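Long-range contacts in 3-hydroxyadipyl-CoA dehydrogenase (Escherichia coli, PDB 3MOG), which catalyses the NAD(+)-dependent oxidation of (3S)-3-hydroxyadipyl-CoA to 3-oxoadipyl-CoA in the degradation of phenylacetate: residues Lys350-Ala355 with Gln375-Leu380; Leu322-Gly327 with Ile344-Gly349; Ile317-Leu322 with Thr365-Tyr370; Pro197-Ala202 with Leu231-Leu236. One frame throughout, in Å; residues are numbered along the deposited sequence.

Contact 1: Lys350-Ala355 with Gln375-Leu380; sequences KVVTIA and QGKTVL
The flat groups here are the peptide groups of two parallel strands, which meet N-H to C=O. V352 N, L380 N and I354 N each approach nearly along the C=O axis of T378, V352 and L380 respectively, whereas T378 N lies 43° above the carbonyl plane of K350. The straightest of these four bonds is L380 N to V352 O, 2.9 Å long with 178° at the hydrogen. T353 CA adds a C-H contact to L380 O at 3.2 Å. V351, T353, T378 and L380 occupy one face of the sheet. There the V351 and L380 side chains cross obliquely, with V351 CG1, anti to its backbone N, 3.8 Å from L380 CD1, and helix 213-223 covers T353 and L380. V352 and V379 occupy the other face, where K377 bends at its second torsion and lays its stem over V352, CG to CG2 3.7 Å. I354 holds CG1 in the crowded position between N and carbonyl carbon (chi1 72°), so that CG1 and CD1 both lie 3.8 Å from V379 CG1, with CG2 close by. I369 and L372 of helix 362-373 touch this isoleucine too. An alanine at I354 would lose all three carbons around V379 CG1 and would probably loosen the seat of that helix, the crossover of a beta-alpha-beta unit. All four hydrogen bonds between the segments thus join main-chain amides and carbonyls, apolar carbons pack on both faces of the strand pair, and the side chains of K350 and K377 take part through their aliphatic stems, their ammonium ends leading away.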
loop_
_atom_site.group_PDB
_atom_site.type_symbol
_atom_site.label_atom_id
_atom_site.label_comp_id
_atom_site.label_asym_id
_atom_site.label_seq_id
_atom_site.Cartn_x
_atom_site.Cartn_y
_atom_site.Cartn_z
ATOM N N LYS C 350 7.708 -6.276 -37.703
ATOM C CA LYS C 350 7.814 -7.646 -38.195
ATOM C C LYS C 350 7.901 -8.673 -37.074
ATOM O O LYS C 350 7.470 -9.806 -37.235
ATOM C CB LYS C 350 8.987 -7.782 -39.164
ATOM C CG LYS C 350 8.633 -7.348 -40.576
ATOM C CD LYS C 350 9.663 -6.386 -41.142
ATOM C CE LYS C 350 9.074 -5.593 -42.302
ATOM N NZ LYS C 350 9.897 -4.395 -42.641
ATOM N N VAL C 351 8.443 -8.271 -35.933
ATOM C CA VAL C 351 8.540 -9.181 -34.803
ATOM C C VAL C 351 7.186 -9.343 -34.127
ATOM O O VAL C 351 6.516 -8.366 -33.801
ATOM C CB VAL C 351 9.671 -8.779 -33.844
ATOM C CG1 VAL C 351 9.511 -9.443 -32.488
ATOM C CG2 VAL C 351 11.012 -9.158 -34.470
ATOM N N VAL C 352 6.793 -10.602 -33.964
ATOM C CA VAL C 352 5.491 -10.993 -33.449
ATOM C C VAL C 352 5.725 -12.053 -32.350
ATOM O O VAL C 352 6.526 -12.978 -32.551
ATOM C CB VAL C 352 4.669 -11.571 -34.630
ATOM C CG1 VAL C 352 3.708 -12.641 -34.197
ATOM C CG2 VAL C 352 3.954 -10.472 -35.386
ATOM N N THR C 353 5.076 -11.926 -31.186
ATOM C CA THR C 353 5.117 -13.041 -30.222
ATOM C C THR C 353 3.826 -13.859 -30.202
ATOM O O THR C 353 2.743 -13.346 -30.490
ATOM C CB THR C 353 5.621 -12.681 -28.772
ATOM O OG1 THR C 353 4.623 -11.964 -28.041
ATOM C CG2 THR C 353 6.902 -11.887 -28.803
ATOM N N ILE C 354 3.962 -15.151 -29.899
ATOM C CA ILE C 354 2.824 -16.075 -29.887
ATOM C C ILE C 354 2.907 -17.016 -28.693
ATOM O O ILE C 354 3.975 -17.211 -28.120
ATOM C CB ILE C 354 2.707 -16.941 -31.199
ATOM C CG1 ILE C 354 3.817 -18.001 -31.268
ATOM C CG2 ILE C 354 2.679 -16.065 -32.467
ATOM C CD1 ILE C 354 3.456 -19.211 -32.097
ATOM N N ALA C 355 1.766 -17.568 -28.299
ATOM C CA ALA C 355 1.745 -18.600 -27.278
ATOM C C ALA C 355 0.707 -19.596 -27.683
ATOM O O ALA C 355 -0.390 -19.219 -28.115
ATOM C CB ALA C 355 1.425 -18.021 -25.891
ATOM N N GLN C 375 3.653 -14.338 -44.097
ATOM C CA GLN C 375 3.212 -12.946 -44.143
ATOM C C GLN C 375 4.337 -11.978 -43.798
ATOM O O GLN C 375 4.100 -10.784 -43.620
ATOM C CB GLN C 375 2.012 -12.716 -43.221
ATOM C CG GLN C 375 0.796 -13.551 -43.570
ATOM C CD GLN C 375 -0.487 -12.967 -43.032
ATOM O OE1 GLN C 375 -0.570 -12.574 -41.864
ATOM N NE2 GLN C 375 -1.505 -12.908 -43.885
ATOM N N GLY C 376 5.559 -12.491 -43.709
ATOM C CA GLY C 376 6.734 -11.646 -43.495
ATOM C C GLY C 376 7.199 -11.562 -42.051
ATOM O O GLY C 376 8.269 -11.022 -41.758
ATOM N N LYS C 377 6.404 -12.113 -41.146
ATOM C CA LYS C 377 6.658 -11.927 -39.727
ATOM C C LYS C 377 7.688 -12.894 -39.174
ATOM O O LYS C 377 7.786 -14.039 -39.628
ATOM C CB LYS C 377 5.344 -11.973 -38.946
ATOM C CG LYS C 377 4.576 -10.657 -39.074
ATOM C CD LYS C 377 3.083 -10.859 -39.197
ATOM C CE LYS C 377 2.423 -9.578 -39.707
ATOM N NZ LYS C 377 0.992 -9.779 -40.077
ATOM N N THR C 378 8.490 -12.392 -38.233
ATOM C CA THR C 378 9.363 -13.220 -37.407
ATOM C C THR C 378 8.570 -13.650 -36.175
ATOM O O THR C 378 8.166 -12.810 -35.362
ATOM C CB THR C 378 10.614 -12.455 -36.928
ATOM O OG1 THR C 378 11.272 -11.835 -38.041
ATOM C CG2 THR C 378 11.576 -13.403 -36.221
ATOM N N VAL C 379 8.355 -14.955 -36.051
ATOM C CA VAL C 379 7.562 -15.529 -34.966
ATOM C C VAL C 379 8.437 -15.947 -33.786
ATOM O O VAL C 379 9.261 -16.851 -33.919
ATOM C CB VAL C 379 6.769 -16.764 -35.454
ATOM C CG1 VAL C 379 5.866 -17.300 -34.350
ATOM C CG2 VAL C 379 5.956 -16.423 -36.677
ATOM N N LEU C 380 8.250 -15.291 -32.636
ATOM C CA LEU C 380 8.915 -15.692 -31.382
ATOM C C LEU C 380 7.919 -16.338 -30.441
ATOM O O LEU C 380 6.845 -15.790 -30.211
ATOM C CB LEU C 380 9.549 -14.492 -30.687
ATOM C CG LEU C 380 10.701 -13.772 -31.377
ATOM C CD1 LEU C 380 10.969 -12.469 -30.686
ATOM C CD2 LEU C 380 11.958 -14.625 -31.377
#

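Contact 2: Leu322-Gly327 with Ile344-Gly349; sequences LIETQG and IDKMAG
Backbone bonds join parallel strands 320-324 and 341-345 on both flanks of E324; the strands are neighbours in a beta-alpha-beta unit of the reduced Rossmann-fold domain, with helix 330-337 as crossover. I344 N gives to I323 O at 2.8 Å from well above that carbonyl plane, while T325 N meets I344 O at 2.9 Å almost along the C=O axis. T325 OG1, anti to its own N, accepts from G327 N in an ST turn just after the strand. Water bonds extend the pairing where the strands part. Water 1 donates to E324 OE2 at 2.9 Å and to I344 O at 3.0 Å, and accepts from K346 N. Water 2 donates to K346 O at 2.8 Å and, at greater length, to E324 OE2. Among the charged groups, E324 and K346 cross at about a right angle, CD to CE 3.8 Å, but E324 OE1 stays 4.5 Å from K346 NZ, beyond a salt bridge. The salt bridge of E324 OE2 is instead with R440. D345 turns elsewhere: its carboxylate accepts the backbone amides of L389, I390 and W391, at the start of helix 390-406. The apolar part is small, L322 CD1 against I344 CB at 4.0 Å, with I344 CG2 tucked beside E324. I344 O is therefore gripped by an amide and a water, and E324 OE2 by an arginine and a close water, with a second water farther off, surroundings that would probably keep this carboxylate ionised.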
loop_
_atom_site.group_PDB
_atom_site.type_symbol
_atom_site.label_atom_id
_atom_site.label_comp_id
_atom_site.label_asym_id
_atom_site.label_seq_id
_atom_site.Cartn_x
_atom_site.Cartn_y
_atom_site.Cartn_z
ATOM N N LEU C 322 -6.381 -18.475 -34.341
ATOM C CA LEU C 322 -5.289 -17.558 -34.079
ATOM C C LEU C 322 -5.922 -16.244 -33.638
ATOM O O LEU C 322 -6.592 -15.565 -34.434
ATOM C CB LEU C 322 -4.434 -17.351 -35.328
ATOM C CG LEU C 322 -3.283 -16.357 -35.186
ATOM C CD1 LEU C 322 -2.223 -16.913 -34.255
ATOM C CD2 LEU C 322 -2.678 -15.989 -36.536
ATOM N N ILE C 323 -5.733 -15.908 -32.363
ATOM C CA ILE C 323 -6.470 -14.815 -31.729
ATOM C C ILE C 323 -5.488 -13.788 -31.190
ATOM O O ILE C 323 -4.578 -14.127 -30.426
ATOM C CB ILE C 323 -7.421 -15.328 -30.615
ATOM C CG1 ILE C 323 -8.392 -16.388 -31.175
ATOM C CG2 ILE C 323 -8.219 -14.176 -29.993
ATOM C CD1 ILE C 323 -9.298 -17.069 -30.134
ATOM N N GLU C 324 -5.637 -12.548 -31.648
ATOM C CA GLU C 324 -4.926 -11.414 -31.072
ATOM C C GLU C 324 -5.304 -11.272 -29.587
ATOM O O GLU C 324 -6.472 -11.384 -29.243
ATOM C CB GLU C 324 -5.262 -10.136 -31.839
ATOM C CG GLU C 324 -4.646 -10.088 -33.236
ATOM C CD GLU C 324 -4.639 -8.689 -33.814
ATOM O OE1 GLU C 324 -5.397 -8.448 -34.770
ATOM O OE2 GLU C 324 -3.877 -7.828 -33.317
ATOM N N THR C 325 -4.311 -11.073 -28.720
ATOM C CA THR C 325 -4.556 -11.077 -27.254
ATOM C C THR C 325 -5.501 -9.976 -26.796
ATOM O O THR C 325 -5.366 -8.814 -27.202
ATOM C CB THR C 325 -3.248 -11.044 -26.406
ATOM O OG1 THR C 325 -3.580 -11.185 -25.023
ATOM C CG2 THR C 325 -2.432 -9.752 -26.615
ATOM N N GLN C 326 -6.484 -10.389 -26.000
ATOM C CA GLN C 326 -7.379 -9.512 -25.251
ATOM C C GLN C 326 -7.103 -9.688 -23.741
ATOM O O GLN C 326 -7.854 -9.186 -22.886
ATOM C CB GLN C 326 -8.840 -9.877 -25.552
ATOM C CG GLN C 326 -9.235 -9.723 -27.040
ATOM C CD GLN C 326 -10.599 -10.336 -27.377
ATOM O OE1 GLN C 326 -11.439 -10.549 -26.500
ATOM N NE2 GLN C 326 -10.820 -10.610 -28.658
ATOM N N GLY C 327 -6.053 -10.435 -23.414
ATOM C CA GLY C 327 -5.657 -10.614 -22.019
ATOM C C GLY C 327 -6.094 -11.921 -21.401
ATOM O O GLY C 327 -5.848 -12.166 -20.214
ATOM N N ILE C 344 -1.755 -14.409 -30.332
ATOM C CA ILE C 344 -0.727 -13.573 -30.940
ATOM C C ILE C 344 -0.723 -12.151 -30.357
ATOM O O ILE C 344 -1.764 -11.585 -30.008
ATOM C CB ILE C 344 -0.836 -13.556 -32.500
ATOM C CG1 ILE C 344 0.228 -12.674 -33.133
ATOM C CG2 ILE C 344 -2.206 -13.088 -32.969
ATOM C CD1 ILE C 344 0.202 -12.685 -34.647
ATOM N N ASP C 345 0.479 -11.602 -30.261
ATOM C CA ASP C 345 0.749 -10.293 -29.721
ATOM C C ASP C 345 1.489 -9.545 -30.809
ATOM O O ASP C 345 2.691 -9.758 -31.008
ATOM C CB ASP C 345 1.667 -10.478 -28.516
ATOM C CG ASP C 345 1.942 -9.202 -27.767
ATOM O OD1 ASP C 345 3.045 -9.097 -27.181
ATOM O OD2 ASP C 345 1.060 -8.323 -27.734
ATOM N N LYS C 346 0.785 -8.677 -31.529
ATOM C CA LYS C 346 1.403 -7.996 -32.675
ATOM C C LYS C 346 0.934 -6.568 -32.840
ATOM O O LYS C 346 -0.207 -6.248 -32.494
ATOM C CB LYS C 346 1.159 -8.765 -33.986
ATOM C CG LYS C 346 -0.308 -8.890 -34.410
ATOM C CD LYS C 346 -0.466 -9.108 -35.915
ATOM C CE LYS C 346 -1.910 -9.498 -36.265
ATOM N NZ LYS C 346 -2.167 -9.580 -37.737
ATOM N N MET C 347 1.830 -5.713 -33.341
ATOM C CA MET C 347 1.425 -4.416 -33.903
ATOM C C MET C 347 1.877 -4.308 -35.362
ATOM O O MET C 347 1.535 -5.178 -36.151
ATOM C CB MET C 347 1.851 -3.234 -33.027
ATOM C CG MET C 347 0.999 -3.134 -31.738
ATOM S SD MET C 347 1.392 -1.743 -30.662
ATOM C CE MET C 347 0.224 -2.030 -29.356
ATOM N N ALA C 348 2.632 -3.272 -35.727
ATOM C CA ALA C 348 2.981 -3.059 -37.145
ATOM C C ALA C 348 4.298 -3.710 -37.547
ATOM O O ALA C 348 4.451 -4.160 -38.687
ATOM C CB ALA C 348 2.998 -1.576 -37.487
ATOM N N GLY C 349 5.234 -3.769 -36.603
ATOM C CA GLY C 349 6.563 -4.331 -36.841
ATOM C C GLY C 349 6.570 -5.805 -37.208
ATOM O O GLY C 349 5.568 -6.504 -37.055
HETATM O O HOH W 1 -2.131 -8.946 -31.284
HETATM O O HOH W 2 -2.215 -5.167 -34.179
#

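Contact 3: Ile317-Leu322 with Thr365-Tyr370; sequences IDDVLL and TRKAIY
K367 leaves its helix with CG anti to the carbonyl carbon (chi1 -74°) and every later torsion extended, a straight arm that reaches the turn of a hairpin. D318 has CG anti to its own carbonyl carbon (chi1 -68°), and its carboxylate crosses the arm at about a right angle. K367 NZ gives a 2.9 Å salt bridge to D318 OD2, using the anti lone pair, and K367 CE follows at 3.4 Å from the same oxygen. The other oxygen, OD1, accepts the backbone amides of M305 and K306, so the carboxylate is held from two sides. D319 OD1 adds only a long-range attraction, 4.3 Å from K367 NZ. Beside the ion pair, I317 CD1, V320 CG1 and L322 CD1 converge on A368 CB, each at 4.4 Å. An alanine at K367 would lose the salt bridge and would probably leave the hairpin tip less firmly tied to the helix. D318 stands at the second position of a type II' turn from I317 to V320, closed by paired bonds between those two residues. The turn joins strands 314-317 and 320-324 in a beta hairpin with a two-residue loop, and helix 362-373 packs against their sheet, as crossover helices do in Rossmann-type folds.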
loop_
_atom_site.group_PDB
_atom_site.type_symbol
_atom_site.label_atom_id
_atom_site.label_comp_id
_atom_site.label_asym_id
_atom_site.label_seq_id
_atom_site.Cartn_x
_atom_site.Cartn_y
_atom_site.Cartn_z
ATOM N N ILE C 317 -7.733 -20.924 -38.898
ATOM C CA ILE C 317 -6.796 -21.643 -39.753
ATOM C C ILE C 317 -7.082 -23.122 -39.520
ATOM O O ILE C 317 -6.706 -23.668 -38.484
ATOM C CB ILE C 317 -5.339 -21.286 -39.370
ATOM C CG1 ILE C 317 -5.132 -19.765 -39.405
ATOM C CG2 ILE C 317 -4.360 -21.946 -40.294
ATOM C CD1 ILE C 317 -3.876 -19.285 -38.736
ATOM N N ASP C 318 -7.761 -23.745 -40.489
ATOM C CA ASP C 318 -8.378 -25.072 -40.344
ATOM C C ASP C 318 -9.256 -25.146 -39.084
ATOM O O ASP C 318 -10.364 -24.613 -39.084
ATOM C CB ASP C 318 -7.341 -26.210 -40.436
ATOM C CG ASP C 318 -6.744 -26.356 -41.844
ATOM O OD1 ASP C 318 -7.403 -25.973 -42.832
ATOM O OD2 ASP C 318 -5.608 -26.857 -41.969
ATOM N N ASP C 319 -8.763 -25.779 -38.023
ATOM C CA ASP C 319 -9.483 -25.803 -36.738
ATOM C C ASP C 319 -8.855 -24.893 -35.660
ATOM O O ASP C 319 -9.449 -24.694 -34.594
ATOM C CB ASP C 319 -9.628 -27.238 -36.211
ATOM C CG ASP C 319 -8.294 -27.954 -36.074
ATOM O OD1 ASP C 319 -7.337 -27.605 -36.804
ATOM O OD2 ASP C 319 -8.207 -28.877 -35.235
ATOM N N VAL C 320 -7.668 -24.352 -35.951
ATOM C CA VAL C 320 -6.941 -23.459 -35.042
ATOM C C VAL C 320 -7.485 -22.039 -35.085
ATOM O O VAL C 320 -7.568 -21.433 -36.154
ATOM C CB VAL C 320 -5.449 -23.357 -35.411
ATOM C CG1 VAL C 320 -4.640 -22.728 -34.270
ATOM C CG2 VAL C 320 -4.905 -24.711 -35.787
ATOM N N LEU C 321 -7.843 -21.507 -33.921
ATOM C CA LEU C 321 -8.094 -20.078 -33.806
ATOM C C LEU C 321 -6.795 -19.374 -33.459
ATOM O O LEU C 321 -6.165 -19.672 -32.441
ATOM C CB LEU C 321 -9.172 -19.771 -32.766
ATOM C CG LEU C 321 -10.609 -20.242 -33.038
ATOM C CD1 LEU C 321 -11.563 -19.647 -32.020
ATOM C CD2 LEU C 321 -11.090 -19.887 -34.435
ATOM N N LEU C 322 -6.381 -18.475 -34.341
ATOM C CA LEU C 322 -5.289 -17.558 -34.079
ATOM C C LEU C 322 -5.922 -16.244 -33.638
ATOM O O LEU C 322 -6.592 -15.565 -34.434
ATOM C CB LEU C 322 -4.434 -17.351 -35.328
ATOM C CG LEU C 322 -3.283 -16.357 -35.186
ATOM C CD1 LEU C 322 -2.223 -16.913 -34.255
ATOM C CD2 LEU C 322 -2.678 -15.989 -36.536
ATOM N N THR C 365 -0.320 -25.865 -33.815
ATOM C CA THR C 365 0.581 -24.735 -33.549
ATOM C C THR C 365 1.397 -24.413 -34.807
ATOM O O THR C 365 1.467 -23.248 -35.227
ATOM C CB THR C 365 1.501 -25.018 -32.316
ATOM O OG1 THR C 365 0.694 -25.226 -31.152
ATOM C CG2 THR C 365 2.446 -23.873 -32.035
ATOM N N ARG C 366 1.962 -25.457 -35.422
ATOM C CA ARG C 366 2.767 -25.315 -36.643
ATOM C C ARG C 366 1.996 -24.700 -37.809
ATOM O O ARG C 366 2.540 -23.858 -38.511
ATOM C CB ARG C 366 3.435 -26.641 -37.044
ATOM C CG ARG C 366 4.696 -26.938 -36.231
ATOM C CD ARG C 366 5.428 -28.194 -36.692
ATOM N NE ARG C 366 6.744 -28.314 -36.059
ATOM C CZ ARG C 366 6.978 -28.903 -34.884
ATOM N NH1 ARG C 366 5.989 -29.445 -34.185
ATOM N NH2 ARG C 366 8.214 -28.953 -34.404
ATOM N N LYS C 367 0.736 -25.086 -37.993
ATOM C CA LYS C 367 -0.136 -24.429 -38.996
ATOM C C LYS C 367 -0.193 -22.900 -38.823
ATOM O O LYS C 367 -0.068 -22.149 -39.803
ATOM C CB LYS C 367 -1.560 -24.997 -38.969
ATOM C CG LYS C 367 -1.708 -26.379 -39.579
ATOM C CD LYS C 367 -3.133 -26.899 -39.403
ATOM C CE LYS C 367 -3.301 -28.291 -40.004
ATOM N NZ LYS C 367 -4.730 -28.723 -39.995
ATOM N N ALA C 368 -0.375 -22.459 -37.574
ATOM C CA ALA C 368 -0.422 -21.038 -37.235
ATOM C C ALA C 368 0.930 -20.354 -37.430
ATOM O O ALA C 368 0.977 -19.225 -37.913
ATOM C CB ALA C 368 -0.925 -20.843 -35.813
ATOM N N ILE C 369 2.016 -21.042 -37.067
ATOM C CA ILE C 369 3.369 -20.490 -37.235
ATOM C C ILE C 369 3.674 -20.306 -38.726
ATOM O O ILE C 369 4.207 -19.260 -39.127
ATOM C CB ILE C 369 4.466 -21.370 -36.546
ATOM C CG1 ILE C 369 4.272 -21.383 -35.030
ATOM C CG2 ILE C 369 5.887 -20.879 -36.894
ATOM C CD1 ILE C 369 5.168 -22.368 -34.271
ATOM N N TYR C 370 3.311 -21.314 -39.528
ATOM C CA TYR C 370 3.496 -21.279 -40.980
ATOM C C TYR C 370 2.775 -20.076 -41.587
ATOM O O TYR C 370 3.389 -19.273 -42.285
ATOM C CB TYR C 370 3.024 -22.588 -41.658
ATOM C CG TYR C 370 3.104 -22.542 -43.185
ATOM C CD1 TYR C 370 4.308 -22.803 -43.856
ATOM C CD2 TYR C 370 1.982 -22.215 -43.955
ATOM C CE1 TYR C 370 4.390 -22.740 -45.254
ATOM C CE2 TYR C 370 2.052 -22.142 -45.347
ATOM C CZ TYR C 370 3.255 -22.410 -45.991
ATOM O OH TYR C 370 3.314 -22.342 -47.367
#

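Contact 4: Pro197-Ala202 with Leu231-Leu236; sequences PYYSEA and LELTDL
Two helices of the first C-terminal 3-hydroxyacyl-CoA dehydrogenase domain meet here, the segments 197-202 and 231-236 running at 113° to each other with axes 10.1 Å apart at closest. Y199 makes the closest approaches. L233 CD2 sits at the edge of its ring, in the plane, 3.7 Å from CE2 and 3.5 Å from OH. T234 CG2 comes obliquely to the same ring, 3.6 Å from Y199 CD2, the two side chains sliding past each other in opposite directions. The first torsion of T234 (chi1 64°) puts OG1 in the crowded position between N and carbonyl carbon. From there OG1 gives a 2.6 Å bond to L231 O, on a lone pair in the carbonyl plane, and that oxygen also accepts from D235 N at 3.0 Å. This hydroxyl is thus satisfied within its own helix while its methyl faces the tyrosine. Nearer the start of helix 230-237, L231 CD2 lies 3.8 Å from A202 CB, and both touch I216 of helix 213-223. D217 of that helix accepts the amides of L231 and E232, and Y198 OH bonds to M228 O. Helices 196-207, 213-223 and 230-237 thus pack together in the helical C-terminal domain of the 3-hydroxyacyl-CoA dehydrogenase family.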
loop_
_atom_site.group_PDB
_atom_site.type_symbol
_atom_site.label_atom_id
_atom_site.label_comp_id
_atom_site.label_asym_id
_atom_site.label_seq_id
_atom_site.Cartn_x
_atom_site.Cartn_y
_atom_site.Cartn_z
ATOM N N PRO C 197 5.456 2.261 -16.678
ATOM C CA PRO C 197 5.097 0.859 -17.027
ATOM C C PRO C 197 5.865 0.244 -18.197
ATOM O O PRO C 197 5.794 -0.973 -18.409
ATOM C CB PRO C 197 3.601 0.929 -17.330
ATOM C CG PRO C 197 3.307 2.366 -17.562
ATOM C CD PRO C 197 4.289 3.169 -16.784
ATOM N N TYR C 198 6.606 1.065 -18.940
ATOM C CA TYR C 198 7.452 0.524 -19.987
ATOM C C TYR C 198 8.517 -0.362 -19.335
ATOM O O TYR C 198 8.784 -1.463 -19.817
ATOM C CB TYR C 198 8.066 1.629 -20.853
ATOM C CG TYR C 198 8.830 1.109 -22.053
ATOM C CD1 TYR C 198 8.200 0.306 -23.002
ATOM C CD2 TYR C 198 10.179 1.434 -22.250
ATOM C CE1 TYR C 198 8.889 -0.185 -24.096
ATOM C CE2 TYR C 198 10.874 0.954 -23.345
ATOM C CZ TYR C 198 10.220 0.141 -24.260
ATOM O OH TYR C 198 10.883 -0.347 -25.344
ATOM N N TYR C 199 9.057 0.089 -18.200
ATOM C CA TYR C 199 10.061 -0.685 -17.485
ATOM C C TYR C 199 9.448 -1.785 -16.648
ATOM O O TYR C 199 9.943 -2.907 -16.651
ATOM C CB TYR C 199 10.957 0.216 -16.633
ATOM C CG TYR C 199 11.516 1.357 -17.426
ATOM C CD1 TYR C 199 11.107 2.667 -17.166
ATOM C CD2 TYR C 199 12.413 1.134 -18.472
ATOM C CE1 TYR C 199 11.589 3.722 -17.891
ATOM C CE2 TYR C 199 12.911 2.204 -19.223
ATOM C CZ TYR C 199 12.490 3.491 -18.922
ATOM O OH TYR C 199 12.953 4.567 -19.636
ATOM N N SER C 200 8.362 -1.471 -15.949
ATOM C CA SER C 200 7.831 -2.387 -14.943
ATOM C C SER C 200 7.062 -3.582 -15.511
ATOM O O SER C 200 7.020 -4.653 -14.879
ATOM C CB SER C 200 6.995 -1.636 -13.904
ATOM O OG SER C 200 5.792 -1.155 -14.463
ATOM N N GLU C 201 6.467 -3.427 -16.694
ATOM C CA GLU C 201 5.894 -4.622 -17.340
ATOM C C GLU C 201 6.955 -5.680 -17.724
ATOM O O GLU C 201 6.741 -6.886 -17.518
ATOM C CB GLU C 201 4.944 -4.273 -18.491
ATOM C CG GLU C 201 3.580 -3.723 -18.014
ATOM C CD GLU C 201 2.830 -4.671 -17.077
ATOM O OE1 GLU C 201 2.224 -4.197 -16.094
ATOM O OE2 GLU C 201 2.834 -5.895 -17.320
ATOM N N ALA C 202 8.104 -5.214 -18.202
ATOM C CA ALA C 202 9.260 -6.073 -18.502
ATOM C C ALA C 202 9.832 -6.819 -17.280
ATOM O O ALA C 202 10.074 -8.025 -17.348
ATOM C CB ALA C 202 10.322 -5.261 -19.115
ATOM N N LEU C 231 14.553 -3.447 -21.225
ATOM C CA LEU C 231 15.573 -4.020 -20.330
ATOM C C LEU C 231 16.977 -3.561 -20.731
ATOM O O LEU C 231 17.746 -3.086 -19.900
ATOM C CB LEU C 231 15.434 -5.540 -20.250
ATOM C CG LEU C 231 14.071 -6.023 -19.717
ATOM C CD1 LEU C 231 13.802 -7.456 -20.108
ATOM C CD2 LEU C 231 13.975 -5.876 -18.203
ATOM N N GLU C 232 17.280 -3.632 -22.022
ATOM C CA GLU C 232 18.497 -3.023 -22.553
ATOM C C GLU C 232 18.616 -1.523 -22.210
ATOM O O GLU C 232 19.691 -1.067 -21.820
ATOM C CB GLU C 232 18.591 -3.238 -24.058
ATOM C CG GLU C 232 19.907 -2.766 -24.648
ATOM C CD GLU C 232 20.054 -3.076 -26.121
ATOM O OE1 GLU C 232 19.254 -3.882 -26.654
ATOM O OE2 GLU C 232 20.981 -2.508 -26.740
ATOM N N LEU C 233 17.522 -0.772 -22.350
ATOM C CA LEU C 233 17.490 0.646 -21.969
ATOM C C LEU C 233 17.770 0.854 -20.478
ATOM O O LEU C 233 18.466 1.794 -20.117
ATOM C CB LEU C 233 16.162 1.309 -22.362
ATOM C CG LEU C 233 16.011 2.832 -22.224
ATOM C CD1 LEU C 233 16.896 3.563 -23.214
ATOM C CD2 LEU C 233 14.566 3.260 -22.407
ATOM N N THR C 234 17.273 -0.025 -19.613
ATOM C CA THR C 234 17.664 0.072 -18.194
ATOM C C THR C 234 19.164 -0.192 -17.969
ATOM O O THR C 234 19.779 0.447 -17.107
ATOM C CB THR C 234 16.835 -0.829 -17.249
ATOM O OG1 THR C 234 17.054 -2.214 -17.549
ATOM C CG2 THR C 234 15.361 -0.515 -17.350
ATOM N N ASP C 235 19.741 -1.122 -18.740
ATOM C CA ASP C 235 21.196 -1.380 -18.714
ATOM C C ASP C 235 21.992 -0.164 -19.190
ATOM O O ASP C 235 23.059 0.131 -18.665
ATOM C CB ASP C 235 21.569 -2.616 -19.548
ATOM C CG ASP C 235 21.710 -3.893 -18.710
ATOM O OD1 ASP C 235 21.277 -3.903 -17.539
ATOM O OD2 ASP C 235 22.261 -4.898 -19.231
ATOM N N LEU C 236 21.446 0.562 -20.158
ATOM C CA LEU C 236 22.106 1.749 -20.690
ATOM C C LEU C 236 21.854 3.026 -19.903
ATOM O O LEU C 236 22.645 3.958 -19.982
ATOM C CB LEU C 236 21.717 1.951 -22.150
ATOM C CG LEU C 236 22.827 1.617 -23.142
ATOM C CD1 LEU C 236 22.271 0.878 -24.341
ATOM C CD2 LEU C 236 23.567 2.893 -23.569
#

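Along the chain contact 4 comes first, closing a largely helical span within the first C-terminal domain and joining helices 196-207 and 230-237; its centre lies about 21 Å from those of contacts 1 and 2. Contact 3 then starts at the 317-322 hairpin and closes on helix 362-373. Within that span contact 2 opens and closes a beta-alpha-beta loop, sharing L322 with it. Contact 1 begins at 350, still inside, but ends at 380, so contacts 1 and 3 cross. Contacts 1 and 2 touch where strands 341-345 and 351-356 are neighbours: V352 packs on I344, and D345 N probably bonds T353 O. Contacts 1 to 3 thus tie together one sheet and helix 362-373, which packs on it.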